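PDB 5KKU: polyketide synthase type I from Bacillus amyloliquefaciens, which probably dehydrates beta-hydroxyacyl intermediates through this N-terminal dehydratase domain of a modular synthase on the difficidin assembly line. Local coordinates for residues A[21-24]-A[25-28]. Residues are numbered along the deposited sequence; the frame is centred on the assembly and turned at random.
Sequences IVRD and HRVH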
ATOM      1  N   ILE A  21       7.342  -8.892  -6.054  1.00 16.95           N
ATOM      2  CA  ILE A  21       6.172  -8.028  -5.951  1.00 23.33           C
ATOM      3  C   ILE A  21       5.437  -7.931  -7.285  1.00 22.44           C
ATOM      4  O   ILE A  21       4.264  -8.289  -7.386  1.00 26.33           O
ATOM      5  CB  ILE A  21       6.556  -6.612  -5.483  1.00 23.59           C
ATOM      6  CG1 ILE A  21       7.207  -6.666  -4.100  1.00 24.83           C
ATOM      7  CG2 ILE A  21       5.334  -5.707  -5.467  1.00 20.70           C
ATOM      8  CD1 ILE A  21       8.177  -5.535  -3.837  1.00 26.87           C
ATOM      9  N   VAL A  22       6.136  -7.443  -8.305  1.00 22.47           N
ATOM     10  CA  VAL A  22       5.551  -7.297  -9.632  1.00 24.20           C
ATOM     11  C   VAL A  22       5.254  -8.655 -10.258  1.00 23.29           C
ATOM     12  O   VAL A  22       4.331  -8.792 -11.062  1.00 21.51           O
ATOM     13  CB  VAL A  22       6.477  -6.501 -10.573  1.00 19.04           C
ATOM     14  CG1 VAL A  22       6.724  -5.107 -10.018  1.00 19.80           C
ATOM     15  CG2 VAL A  22       7.789  -7.243 -10.776  1.00 12.66           C
ATOM     16  N   ARG A  23       6.003  -9.644  -9.905  1.00 20.75           N
ATOM     17  CA  ARG A  23       5.742 -10.908 -10.468  1.00 23.09           C
ATOM     18  C   ARG A  23       4.397 -11.394 -10.026  1.00 23.57           C
ATOM     19  O   ARG A  23       3.696 -11.989 -10.762  1.00 18.12           O
ATOM     20  CB  ARG A  23       6.846 -11.830 -10.055  1.00 24.53           C
ATOM     21  CG  ARG A  23       6.753 -13.300 -10.312  1.00 29.41           C
ATOM     22  CD  ARG A  23       7.871 -13.837  -9.462  1.00 31.93           C
ATOM     23  NE  ARG A  23       7.973 -15.247  -9.320  1.00 33.05           N
ATOM     24  CZ  ARG A  23       7.403 -15.982  -8.386  1.00 33.24           C
ATOM     25  NH1 ARG A  23       6.624 -15.510  -7.485  1.00 29.60           N
ATOM     26  NH2 ARG A  23       7.656 -17.238  -8.367  1.00 35.50           N
ATOM     27  N   ASP A  24       4.052 -11.072  -8.795  1.00 26.64           N
ATOM     28  CA  ASP A  24       2.840 -11.579  -8.186  1.00 25.61           C
ATOM     29  C   ASP A  24       1.795 -10.471  -8.007  1.00 24.66           C
ATOM     30  O   ASP A  24       0.928 -10.539  -7.205  1.00 20.87           O
ATOM     31  CB  ASP A  24       3.162 -12.265  -6.873  1.00 17.99           C
ATOM     32  CG  ASP A  24       3.871 -13.592  -7.058  1.00 27.44           C
ATOM     33  OD1 ASP A  24       4.003 -14.072  -8.175  1.00 22.55           O
ATOM     34  OD2 ASP A  24       4.263 -14.153  -6.078  1.00 19.69           O
ATOM     35  N   HIS A  25       1.939  -9.434  -8.805  1.00 24.18           N
ATOM     36  CA  HIS A  25       0.932  -8.387  -8.933  1.00 26.83           C
ATOM     37  C   HIS A  25       0.804  -7.879 -10.354  1.00 26.94           C
ATOM     38  O   HIS A  25       1.547  -7.034 -10.812  1.00 23.98           O
ATOM     39  CB  HIS A  25       1.129  -7.239  -7.951  1.00 23.75           C
ATOM     40  CG  HIS A  25       0.008  -6.270  -7.949  1.00 23.37           C
ATOM     41  ND1 HIS A  25       0.082  -5.057  -8.570  1.00 26.35           N
ATOM     42  CD2 HIS A  25      -1.215  -6.332  -7.407  1.00 21.14           C
ATOM     43  CE1 HIS A  25      -1.048  -4.416  -8.416  1.00 21.84           C
ATOM     44  NE2 HIS A  25      -1.852  -5.175  -7.721  1.00 28.16           N
ATOM     45  N   ARG A  26      -0.129  -8.428 -11.076  1.00 24.68           N
ATOM     46  CA  ARG A  26      -0.294  -8.000 -12.432  1.00 18.93           C
ATOM     47  C   ARG A  26      -1.682  -7.475 -12.710  1.00 21.73           C
ATOM     48  O   ARG A  26      -2.621  -8.022 -12.276  1.00 24.06           O
ATOM     49  CB  ARG A  26       0.134  -9.091 -13.411  1.00 19.58           C
ATOM     50  CG  ARG A  26       1.229 -10.021 -12.930  1.00 23.12           C
ATOM     51  CD  ARG A  26       1.622 -11.034 -13.974  1.00 20.15           C
ATOM     52  NE  ARG A  26       2.721 -11.833 -13.535  1.00 20.86           N
ATOM     53  CZ  ARG A  26       3.280 -12.830 -14.191  1.00 22.58           C
ATOM     54  NH1 ARG A  26       2.884 -13.170 -15.394  1.00 28.22           N
ATOM     55  NH2 ARG A  26       4.256 -13.464 -13.639  1.00 19.13           N
ATOM     56  N   VAL A  27      -1.777  -6.361 -13.377  1.00 25.11           N
ATOM     57  CA  VAL A  27      -3.032  -5.808 -13.793  1.00 22.50           C
ATOM     58  C   VAL A  27      -3.205  -5.858 -15.319  1.00 25.10           C
ATOM     59  O   VAL A  27      -2.440  -5.301 -16.033  1.00 29.13           O
ATOM     60  CB  VAL A  27      -3.118  -4.398 -13.279  1.00 23.56           C
ATOM     61  CG1 VAL A  27      -4.420  -3.747 -13.687  1.00 22.13           C
ATOM     62  CG2 VAL A  27      -2.858  -4.352 -11.801  1.00 17.68           C
ATOM     63  N   HIS A  28      -4.229  -6.508 -15.804  1.00 28.60           N
ATOM     64  CA  HIS A  28      -4.318  -6.927 -17.190  1.00 29.02           C
ATOM     65  C   HIS A  28      -3.037  -7.585 -17.692  1.00 24.32           C
ATOM     66  O   HIS A  28      -2.559  -7.286 -18.720  1.00 22.61           O
ATOM     67  CB  HIS A  28      -4.734  -5.808 -18.125  1.00 23.94           C
ATOM     68  CG  HIS A  28      -6.116  -5.299 -17.918  1.00 27.63           C
ATOM     69  ND1 HIS A  28      -6.382  -4.200 -17.151  1.00 32.89           N
ATOM     70  CD2 HIS A  28      -7.294  -5.683 -18.434  1.00 27.25           C
ATOM     71  CE1 HIS A  28      -7.663  -3.938 -17.186  1.00 33.77           C
ATOM     72  NE2 HIS A  28      -8.240  -4.833 -17.949  1.00 35.58           N
TER
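Arg-26 reaches alongside the end of helix 20-23 with an extended chain and presents the edge of its guanidinium to the carbonyl oxygen of Arg-23, two nitrogens on one acceptor. The bond from Arg-26 NE to Arg-23 O is 2.9 Å long, its donor tilted from the carbonyl plane; Arg-26 NH2, 3.3 Å from the same oxygen, stands in that plane on a lone pair, but its bond is more bent at the hydrogen (138°). The acceptor lies near the guanidinium plane, so the paired bonds restrain the rotation of the group. On the way CG of Arg-26 passes 3.8 Å from Val-22 O. The Arg-23 side chain runs obliquely to that of Arg-26, the two guanidinium planes 68° apart, and pairs through NH1 with Asp-24 OD2 at 3.1 Å, an oxygen that also accepts from the backbone N of Phe-158. At the turn itself, His-25 N makes a weak 3.4 Å bond to Val-22 O. The imidazole of His-25, the predicted proton acceptor, leads away from the helix end (chi1 -172°, CG opposite the backbone N); its side chain lies about 4 Å from that of Asp-198, the predicted proton donor. Within the predicted N-terminal hotdog fold, the turn thus joins helix 20-23 to strand 25-27, which lies between strands 30-33 and 153-155 in a small antiparallel sheet, with Val-27 packed on helix 286-297.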